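CDNA FLJ56608, highly similar to Homo sapiens chloride channel, calcium activated, family member 1 (CLCA1), mRNA (Homo sapiens, PDB 6PYO) may mediate calcium-activated chloride conductance and regulate mucus production by goblet cells, the present chain being its calcium-binding von Willebrand factor type A domain. Local coordinates at residues 23-26 and 27-31; 14-17 and 18-21; 70-73 and 74-78; 31-34 and 35-39. All coordinates share one frame; numbering follows the deposited sequence.

Interaction 1 (23-26 and 27-31); sequences NRLN and RLNQA
The guanidinium of Arg-27 lies back over the first turn of its helix, with the backbone of Arg-24 on one face: Arg-24 CA stands 3.7 Å above its plane, offset toward the rim, and Arg-24 N is over the same group. The backbone N of Asn-23 meets it obliquely. The Arg-24 guanidinium is turned by 73° against that of Arg-27, and the aliphatic part of Arg-24 does the touching, its CG coming to 3.7 Å from Arg-27 NH2. A bend at chi3 (-94°) folds the Arg-27 chain back toward the start of the helix, whereas Arg-24 is extended from CG to NE and carries its charge away, NH1 forming salt bridges with Asp-114 and Glu-116. Arg-27 NH1 makes a weak hydrogen bond to the carbonyl of Leu-139.

Beneath these side chains the helix begins in the regular way. Arg-27 N donates to Asn-23 O at 2.8 Å, the C=O...N angle being 170°, and Leu-28, Asn-29 and Gln-30 repeat the pattern to the carbonyls of Arg-24, Leu-25 and Asn-26. Asn-23 holds the N-cap position without a capping bond from its side chain. One turn on, the Asn-29 amide passes beside the carbonyl of Leu-25, and its ND2 binds Pro-78 O. Leu-28 goes inward to Leu-112 of the central sheet.

The Arg-27 guanidinium thus rests on the carbon and backbone of Arg-24, not on its charged end, with Arg-24 NE and Arg-27 NH2 5.1 Å apart; the acidic partners of Arg-24 would be expected to ease the repulsion between the like charges.

Interaction 2 (14-17 and 18-21); sequences DKSG and SMAT. With CA (calcium ion), chain C.
Two successive i to i+3 bonds wind the backbone into a 3-10 turn, Met-19 N to Ser-16 O and Ala-20 N to Gly-17 O, both 2.9 Å with the donor well above the carbonyl plane. The turn brings two serine hydroxyls onto one calcium ion, Ser-16 OG at 2.3 Å and Ser-18 OG at 2.1 Å. Each hydroxyl sits between its own backbone N and carbonyl carbon (chi1 65° and 53°). Two waters and Thr-85 join them on the metal, and Ser-18 OG is also bonded to Asp-114.

Asp-14 belongs to the second shell. Its OD1 takes two bonds from Ser-16: the backbone N at 2.9 Å, closing an Asx turn, and OG at 2.6 Å on the syn lone pair. OD2 turns to Thr-113. Met-19, bent at chi2 and chi3, lays its CG 3.3 Å from Asp-14 OD1, and its CE reaches Asp-14 O. An alanine at Asp-14 would probably leave the Ser-16 hydroxyl less firmly oriented toward the calcium and Thr-113 without its carboxylate partner.

The sequence Asp-Lys-Ser-Gly-Ser and this geometry are those of the metal ion-dependent adhesion site (MIDAS), the DxSxS motif of VWA domains.

Interaction 3 (70-73 and 74-78); sequences RDTL and AKRLP
The carbonyl of Thr-72 takes a hydrogen bond from a water at 2.9 Å, and the same water accepts from Arg-76 NE, also at 2.9 Å, so that one molecule bridges helix 67-74 to the side chain that follows it. Arg-76 CG packs against Thr-72 O at 3.4 Å. From there the arginine chain runs fully extended to NE, alongside Thr-72 and pointing the same way. Thr-72 OG1, anti to its own N (chi1 177°), comes over one face of the guanidinium, 3.5 Å from Arg-76 NH2. At the far end of the arginine the backbone carbonyl of Gln-58 accepts from Arg-76 NH1.

Along the backbone, Ala-74 N to Arg-70 O and Lys-75 N to Asp-71 O are i to i+4 bonds, both 2.9 Å. Arg-76 N instead goes to Leu-73 O, three residues back, from 57° out of the carbonyl plane. Lys-75 lays its CB, CG and CD along Asp-71 O; its NZ stays 5.4 Å from Asp-71 OD2, not in contact, though the opposite charges would be expected to attract weakly. On the inner side Leu-73 packs on Leu-36 and on strands 45-51 and 55-63.

A type I turn from Ala-74 to Leu-77 then takes the chain from helix 67-74 to Pro-78, beside helix 24-39 and strands 45-51 and 55-63 of the VWA domain.

Interaction 4 (31-34 and 35-39); sequences AGQL and FLLQT
The helix keeps its i to i+4 bonds from Phe-35, Leu-36 and Leu-37 back to Ala-31, Gly-32 and Gln-33, then widens into a pi-type turn at its end. There Leu-34 O accepts from two backbone donors, Gln-38 N at 3.0 Å and Thr-39 N at 3.1 Å, the second lying in the carbonyl plane. Thr-39 OG1 also lies 3.2 Å from Leu-34 O. Leu-34 lies on the surface, its CD1 against Gln-38 OE1 at 4.0 Å and its CG near Thr-39 OG1.

This is the C-terminal half of the helix in the beta-alpha-beta unit of strands 8-14 and 45-51, part of the Rossmann-like VWA fold. Phe-35, with CG opposite its backbone N (chi1 -174°), swings its ring away from 31-34 onto Val-9 and Leu-11. Leu-36 lays CG over Gly-32 O at 3.2 Å and reaches Leu-73.

Gln-33 and Leu-37 run side by side, Gln-33 OE1 3.9 Å from Leu-37 CD1, while Leu-37 CG rests 3.3 Å from Gln-33 O. A serine in place of Leu-37 would probably open a gap beside Gln-33 and against Arg-70, Asp-71 and Ala-74. Leu-36 O also takes a hydrogen bond from Arg-70 NH1.

Overall arrangement
Along the chain the order is interaction 2, 1, 4, 3, all within one VWA domain. Interaction 2 sits in the loop between strand 8-14 and helix 24-39, at the calcium site. Interactions 1 and 4 are successive parts of that helix, sharing Ala-31, with centres about 12 Å apart. Interaction 1 touches interaction 2 where Leu-28 and Arg-24 pack on Asp-14 and Met-19, centres about 10 Å apart. Helix 67-74 and the residues that follow it, interaction 3, lie beside the long helix, touching both its halves. Helix 24-39 thus runs from the metal-binding loop to the packing against helix 67-74, about 20 Å away between the centres of interactions 2 and 4, which do not touch.

Interaction 1 (23-26 and 27-31)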
loop_
_atom_site.group_PDB
_atom_site.type_symbol
_atom_site.label_atom_id
_atom_site.label_comp_id
_atom_site.label_asym_id
_atom_site.label_seq_id
_atom_site.Cartn_x
_atom_site.Cartn_y
_atom_site.Cartn_z
ATOM N N ASN A 23 -18.975 0.824 -2.424
ATOM C CA ASN A 23 -18.402 0.940 -1.092
ATOM C C ASN A 23 -16.894 0.754 -1.105
ATOM O O ASN A 23 -16.306 0.431 -0.068
ATOM C CB ASN A 23 -19.044 -0.084 -0.161
ATOM C CG ASN A 23 -20.477 0.254 0.172
ATOM O OD1 ASN A 23 -20.767 1.343 0.665
ATOM N ND2 ASN A 23 -21.385 -0.675 -0.101
ATOM N N ARG A 24 -16.256 0.948 -2.265
ATOM C CA ARG A 24 -14.849 0.598 -2.389
ATOM C C ARG A 24 -14.017 1.315 -1.347
ATOM O O ARG A 24 -13.135 0.712 -0.729
ATOM C CB ARG A 24 -14.341 0.927 -3.780
ATOM C CG ARG A 24 -15.039 0.168 -4.847
ATOM C CD ARG A 24 -14.607 0.629 -6.202
ATOM N NE ARG A 24 -15.353 -0.074 -7.232
ATOM C CZ ARG A 24 -15.051 -0.060 -8.522
ATOM N NH1 ARG A 24 -14.002 0.623 -8.988
ATOM N NH2 ARG A 24 -15.792 -0.756 -9.351
ATOM N N LEU A 25 -14.264 2.609 -1.156
ATOM C CA LEU A 25 -13.444 3.363 -0.222
ATOM C C LEU A 25 -13.709 2.928 1.215
ATOM O O LEU A 25 -12.777 2.843 2.019
ATOM C CB LEU A 25 -13.691 4.851 -0.404
ATOM C CG LEU A 25 -12.678 5.741 0.306
ATOM C CD1 LEU A 25 -11.313 5.615 -0.279
ATOM C CD2 LEU A 25 -13.152 7.189 0.245
ATOM N N ASN A 26 -14.967 2.618 1.549
ATOM C CA ASN A 26 -15.273 2.061 2.865
ATOM C C ASN A 26 -14.570 0.721 3.076
ATOM O O ASN A 26 -14.043 0.460 4.155
ATOM C CB ASN A 26 -16.784 1.887 3.036
ATOM C CG ASN A 26 -17.489 3.160 3.486
ATOM O OD1 ASN A 26 -16.916 4.008 4.185
ATOM N ND2 ASN A 26 -18.746 3.305 3.074
ATOM N N ARG A 27 -14.545 -0.137 2.054
ATOM C CA ARG A 27 -13.841 -1.403 2.187
ATOM C C ARG A 27 -12.342 -1.189 2.335
ATOM O O ARG A 27 -11.683 -1.887 3.122
ATOM C CB ARG A 27 -14.150 -2.299 0.996
ATOM C CG ARG A 27 -15.474 -3.032 1.146
ATOM C CD ARG A 27 -15.840 -3.831 -0.117
ATOM N NE ARG A 27 -16.706 -3.050 -1.000
ATOM C CZ ARG A 27 -16.500 -2.888 -2.301
ATOM N NH1 ARG A 27 -15.465 -3.471 -2.889
ATOM N NH2 ARG A 27 -17.338 -2.148 -3.026
ATOM N N LEU A 28 -11.783 -0.223 1.606
ATOM C CA LEU A 28 -10.379 0.104 1.805
ATOM C C LEU A 28 -10.141 0.522 3.245
ATOM O O LEU A 28 -9.205 0.045 3.890
ATOM C CB LEU A 28 -9.924 1.193 0.839
ATOM C CG LEU A 28 -8.476 1.669 0.996
ATOM C CD1 LEU A 28 -7.922 2.102 -0.349
ATOM C CD2 LEU A 28 -8.388 2.824 1.994
ATOM N N ASN A 29 -11.004 1.385 3.778
ATOM C CA ASN A 29 -10.816 1.857 5.147
ATOM C C ASN A 29 -10.971 0.724 6.150
ATOM O O ASN A 29 -10.235 0.666 7.135
ATOM C CB ASN A 29 -11.797 2.985 5.472
ATOM C CG ASN A 29 -11.377 4.296 4.880
ATOM O OD1 ASN A 29 -10.189 4.555 4.697
ATOM N ND2 ASN A 29 -12.348 5.119 4.528
ATOM N N GLN A 30 -11.924 -0.182 5.915
ATOM C CA GLN A 30 -12.096 -1.347 6.773
ATOM C C GLN A 30 -10.840 -2.210 6.786
ATOM O O GLN A 30 -10.356 -2.614 7.853
ATOM C CB GLN A 30 -13.269 -2.191 6.281
ATOM C CG GLN A 30 -14.604 -1.931 6.919
ATOM C CD GLN A 30 -15.675 -2.887 6.397
ATOM O OE1 GLN A 30 -16.317 -2.625 5.374
ATOM N NE2 GLN A 30 -15.861 -4.009 7.094
ATOM N N ALA A 31 -10.313 -2.520 5.597
ATOM C CA ALA A 31 -9.115 -3.345 5.497
ATOM C C ALA A 31 -7.923 -2.655 6.153
ATOM O O ALA A 31 -7.151 -3.296 6.887
ATOM C CB ALA A 31 -8.810 -3.667 4.034
#

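Interaction 2 (14-17 and 18-21)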
loop_
_atom_site.group_PDB
_atom_site.type_symbol
_atom_site.label_atom_id
_atom_site.label_comp_id
_atom_site.label_asym_id
_atom_site.label_seq_id
_atom_site.Cartn_x
_atom_site.Cartn_y
_atom_site.Cartn_z
ATOM N N ASP A 14 -5.301 3.535 -2.621
ATOM C CA ASP A 14 -5.934 4.178 -3.770
ATOM C C ASP A 14 -7.084 5.056 -3.293
ATOM O O ASP A 14 -8.078 4.546 -2.755
ATOM C CB ASP A 14 -6.404 3.069 -4.701
ATOM C CG ASP A 14 -6.899 3.578 -6.044
ATOM O OD1 ASP A 14 -7.297 4.762 -6.134
ATOM O OD2 ASP A 14 -6.899 2.747 -6.978
ATOM N N LYS A 15 -6.938 6.386 -3.439
ATOM C CA LYS A 15 -8.023 7.315 -3.147
ATOM C C LYS A 15 -8.554 7.988 -4.420
ATOM O O LYS A 15 -9.131 9.082 -4.345
ATOM C CB LYS A 15 -7.594 8.375 -2.117
ATOM C CG LYS A 15 -6.369 9.194 -2.553
ATOM C CD LYS A 15 -6.430 10.657 -2.171
ATOM C CE LYS A 15 -7.689 11.359 -2.658
ATOM N NZ LYS A 15 -7.538 11.920 -4.031
ATOM N N SER A 16 -8.369 7.362 -5.585
ATOM C CA SER A 16 -8.746 7.956 -6.863
ATOM C C SER A 16 -10.262 7.983 -7.014
ATOM O O SER A 16 -10.999 7.375 -6.239
ATOM C CB SER A 16 -8.096 7.186 -8.010
ATOM O OG SER A 16 -8.574 5.844 -8.109
ATOM N N GLY A 17 -10.735 8.681 -8.063
ATOM C CA GLY A 17 -12.170 8.878 -8.217
ATOM C C GLY A 17 -12.959 7.593 -8.379
ATOM O O GLY A 17 -14.092 7.492 -7.899
ATOM N N SER A 18 -12.389 6.602 -9.083
ATOM C CA SER A 18 -13.083 5.324 -9.233
ATOM C C SER A 18 -13.412 4.710 -7.887
ATOM O O SER A 18 -14.373 3.945 -7.777
ATOM C CB SER A 18 -12.261 4.313 -10.039
ATOM O OG SER A 18 -10.941 4.137 -9.539
ATOM N N MET A 19 -12.602 4.991 -6.866
ATOM C CA MET A 19 -12.832 4.418 -5.550
ATOM C C MET A 19 -14.104 4.945 -4.913
ATOM O O MET A 19 -14.565 4.365 -3.926
ATOM C CB MET A 19 -11.613 4.692 -4.661
ATOM C CG MET A 19 -10.375 3.936 -5.123
ATOM S SD MET A 19 -10.547 2.125 -4.938
ATOM C CE MET A 19 -10.350 2.024 -3.166
ATOM N N ALA A 20 -14.691 6.018 -5.464
ATOM C CA ALA A 20 -15.974 6.500 -4.971
ATOM C C ALA A 20 -17.102 5.550 -5.338
ATOM O O ALA A 20 -18.174 5.623 -4.736
ATOM C CB ALA A 20 -16.268 7.904 -5.514
ATOM N N THR A 21 -16.881 4.652 -6.294
ATOM C CA THR A 21 -17.923 3.722 -6.707
ATOM C C THR A 21 -18.285 2.773 -5.578
ATOM O O THR A 21 -17.410 2.261 -4.874
ATOM C CB THR A 21 -17.469 2.878 -7.897
ATOM O OG1 THR A 21 -17.067 3.711 -8.968
ATOM C CG2 THR A 21 -18.594 1.964 -8.381
HETATM CA CA CA C . -9.038 4.859 -10.185
HETATM O O HOH W 1 -9.355 4.064 -12.431
HETATM O O HOH W 2 -8.035 2.939 -9.233
#

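Interaction 3 (70-73 and 74-78)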
loop_
_atom_site.group_PDB
_atom_site.type_symbol
_atom_site.label_atom_id
_atom_site.label_comp_id
_atom_site.label_asym_id
_atom_site.label_seq_id
_atom_site.Cartn_x
_atom_site.Cartn_y
_atom_site.Cartn_z
ATOM N N ARG A 70 -0.860 2.842 16.339
ATOM C CA ARG A 70 -1.877 2.306 15.448
ATOM C C ARG A 70 -2.925 3.360 15.131
ATOM O O ARG A 70 -3.312 3.535 13.972
ATOM C CB ARG A 70 -2.537 1.086 16.074
ATOM C CG ARG A 70 -1.541 0.022 16.537
ATOM C CD ARG A 70 -2.280 -1.167 17.112
ATOM N NE ARG A 70 -1.331 -2.198 17.531
ATOM C CZ ARG A 70 -0.850 -3.100 16.698
ATOM N NH1 ARG A 70 -1.246 -3.075 15.428
ATOM N NH2 ARG A 70 0.029 -4.006 17.117
ATOM N N ASP A 71 -3.426 4.029 16.176
ATOM C CA ASP A 71 -4.494 5.018 16.030
ATOM C C ASP A 71 -4.070 6.180 15.151
ATOM O O ASP A 71 -4.851 6.677 14.334
ATOM C CB ASP A 71 -4.899 5.579 17.400
ATOM C CG ASP A 71 -5.985 4.784 18.066
ATOM O OD1 ASP A 71 -6.845 4.248 17.341
ATOM O OD2 ASP A 71 -5.976 4.690 19.314
ATOM N N THR A 72 -2.866 6.681 15.361
ATOM C CA THR A 72 -2.419 7.811 14.562
ATOM C C THR A 72 -2.299 7.433 13.087
ATOM O O THR A 72 -2.573 8.264 12.207
ATOM C CB THR A 72 -1.086 8.353 15.088
ATOM O OG1 THR A 72 -0.653 9.415 14.235
ATOM C CG2 THR A 72 -0.025 7.279 15.068
ATOM N N LEU A 73 -1.917 6.190 12.786
ATOM C CA LEU A 73 -1.913 5.776 11.382
ATOM C C LEU A 73 -3.328 5.611 10.859
ATOM O O LEU A 73 -3.630 6.009 9.726
ATOM C CB LEU A 73 -1.142 4.467 11.205
ATOM C CG LEU A 73 0.367 4.635 11.282
ATOM C CD1 LEU A 73 1.113 3.378 11.601
ATOM C CD2 LEU A 73 0.841 5.201 9.963
ATOM N N ALA A 74 -4.222 5.031 11.679
ATOM C CA ALA A 74 -5.575 4.772 11.204
ATOM C C ALA A 74 -6.331 6.067 10.923
ATOM O O ALA A 74 -7.152 6.117 9.999
ATOM C CB ALA A 74 -6.339 3.907 12.203
ATOM N N LYS A 75 -6.087 7.116 11.707
ATOM C CA LYS A 75 -6.752 8.398 11.470
ATOM C C LYS A 75 -6.370 9.017 10.130
ATOM O O LYS A 75 -7.061 9.932 9.676
ATOM C CB LYS A 75 -6.447 9.355 12.641
ATOM C CG LYS A 75 -7.266 9.018 13.908
ATOM C CD LYS A 75 -6.772 9.729 15.171
ATOM C CE LYS A 75 -7.670 9.406 16.375
ATOM N NZ LYS A 75 -7.048 9.736 17.700
ATOM N N ARG A 76 -5.324 8.523 9.466
ATOM C CA ARG A 76 -4.904 9.070 8.186
ATOM C C ARG A 76 -5.402 8.273 6.993
ATOM O O ARG A 76 -4.955 8.532 5.868
ATOM C CB ARG A 76 -3.381 9.183 8.120
ATOM C CG ARG A 76 -2.854 9.930 9.288
ATOM C CD ARG A 76 -1.375 10.242 9.238
ATOM N NE ARG A 76 -1.046 10.975 10.463
ATOM C CZ ARG A 76 0.176 11.304 10.865
ATOM N NH1 ARG A 76 1.229 10.982 10.140
ATOM N NH2 ARG A 76 0.338 11.955 12.004
ATOM N N LEU A 77 -6.271 7.293 7.207
ATOM C CA LEU A 77 -6.855 6.588 6.093
ATOM C C LEU A 77 -7.718 7.560 5.286
ATOM O O LEU A 77 -8.316 8.465 5.865
ATOM C CB LEU A 77 -7.683 5.396 6.599
ATOM C CG LEU A 77 -6.894 4.271 7.305
ATOM C CD1 LEU A 77 -7.841 3.290 8.007
ATOM C CD2 LEU A 77 -6.005 3.523 6.319
ATOM N N PRO A 78 -7.774 7.417 3.955
ATOM C CA PRO A 78 -8.426 8.452 3.124
ATOM C C PRO A 78 -9.907 8.604 3.430
ATOM O O PRO A 78 -10.661 7.638 3.442
ATOM C CB PRO A 78 -8.217 7.971 1.682
ATOM C CG PRO A 78 -7.398 6.691 1.759
ATOM C CD PRO A 78 -7.304 6.252 3.192
HETATM O O HOH W 3 -3.056 11.127 12.535
#

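Interaction 4 (31-34 and 35-39)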
loop_
_atom_site.group_PDB
_atom_site.type_symbol
_atom_site.label_atom_id
_atom_site.label_comp_id
_atom_site.label_asym_id
_atom_site.label_seq_id
_atom_site.Cartn_x
_atom_site.Cartn_y
_atom_site.Cartn_z
ATOM N N ALA A 31 -10.313 -2.520 5.597
ATOM C CA ALA A 31 -9.115 -3.345 5.497
ATOM C C ALA A 31 -7.923 -2.655 6.153
ATOM O O ALA A 31 -7.151 -3.296 6.887
ATOM C CB ALA A 31 -8.810 -3.667 4.034
ATOM N N GLY A 32 -7.750 -1.349 5.880
ATOM C CA GLY A 32 -6.680 -0.588 6.504
ATOM C C GLY A 32 -6.806 -0.532 8.017
ATOM O O GLY A 32 -5.815 -0.643 8.732
ATOM N N GLN A 33 -8.031 -0.396 8.526
ATOM C CA GLN A 33 -8.217 -0.340 9.970
ATOM C C GLN A 33 -7.909 -1.674 10.610
ATOM O O GLN A 33 -7.226 -1.727 11.627
ATOM C CB GLN A 33 -9.630 0.086 10.335
ATOM C CG GLN A 33 -9.773 1.595 10.414
ATOM C CD GLN A 33 -11.060 2.022 11.066
ATOM O OE1 GLN A 33 -11.432 1.503 12.121
ATOM N NE2 GLN A 33 -11.755 2.978 10.440
ATOM N N LEU A 34 -8.401 -2.764 10.028
ATOM C CA LEU A 34 -8.053 -4.081 10.520
ATOM C C LEU A 34 -6.551 -4.284 10.539
ATOM O O LEU A 34 -5.975 -4.720 11.551
ATOM C CB LEU A 34 -8.704 -5.149 9.656
ATOM C CG LEU A 34 -8.653 -6.537 10.261
ATOM C CD1 LEU A 34 -9.732 -6.590 11.346
ATOM C CD2 LEU A 34 -8.847 -7.595 9.217
ATOM N N PHE A 35 -5.889 -3.981 9.425
ATOM C CA PHE A 35 -4.448 -4.155 9.401
ATOM C C PHE A 35 -3.767 -3.337 10.483
ATOM O O PHE A 35 -2.902 -3.848 11.206
ATOM C CB PHE A 35 -3.885 -3.780 8.056
ATOM C CG PHE A 35 -2.443 -4.071 7.927
ATOM C CD1 PHE A 35 -1.984 -5.390 7.814
ATOM C CD2 PHE A 35 -1.535 -3.044 7.889
ATOM C CE1 PHE A 35 -0.649 -5.661 7.679
ATOM C CE2 PHE A 35 -0.191 -3.310 7.748
ATOM C CZ PHE A 35 0.254 -4.610 7.654
ATOM N N LEU A 36 -4.123 -2.054 10.584
ATOM C CA LEU A 36 -3.407 -1.135 11.473
ATOM C C LEU A 36 -3.724 -1.388 12.941
ATOM O O LEU A 36 -2.832 -1.339 13.790
ATOM C CB LEU A 36 -3.741 0.318 11.107
ATOM C CG LEU A 36 -3.204 0.796 9.763
ATOM C CD1 LEU A 36 -3.683 2.198 9.422
ATOM C CD2 LEU A 36 -1.674 0.751 9.819
ATOM N N LEU A 37 -4.976 -1.642 13.270
ATOM C CA LEU A 37 -5.388 -1.766 14.655
ATOM C C LEU A 37 -5.235 -3.177 15.209
ATOM O O LEU A 37 -5.103 -3.323 16.425
ATOM C CB LEU A 37 -6.837 -1.325 14.809
ATOM C CG LEU A 37 -7.164 0.096 14.334
ATOM C CD1 LEU A 37 -8.610 0.487 14.664
ATOM C CD2 LEU A 37 -6.243 1.159 14.905
ATOM N N GLN A 38 -5.194 -4.212 14.364
ATOM C CA GLN A 38 -5.165 -5.569 14.889
ATOM C C GLN A 38 -4.053 -6.428 14.312
ATOM O O GLN A 38 -3.446 -7.208 15.045
ATOM C CB GLN A 38 -6.532 -6.247 14.654
ATOM C CG GLN A 38 -7.480 -6.119 15.840
ATOM C CD GLN A 38 -8.938 -6.079 15.436
ATOM O OE1 GLN A 38 -9.453 -5.031 15.046
ATOM N NE2 GLN A 38 -9.619 -7.216 15.539
ATOM N N THR A 39 -3.745 -6.290 13.036
ATOM C CA THR A 39 -2.894 -7.275 12.388
ATOM C C THR A 39 -1.405 -6.971 12.538
ATOM O O THR A 39 -0.649 -7.859 12.951
ATOM C CB THR A 39 -3.303 -7.397 10.915
ATOM O OG1 THR A 39 -4.721 -7.574 10.891
ATOM C CG2 THR A 39 -2.603 -8.609 10.209
#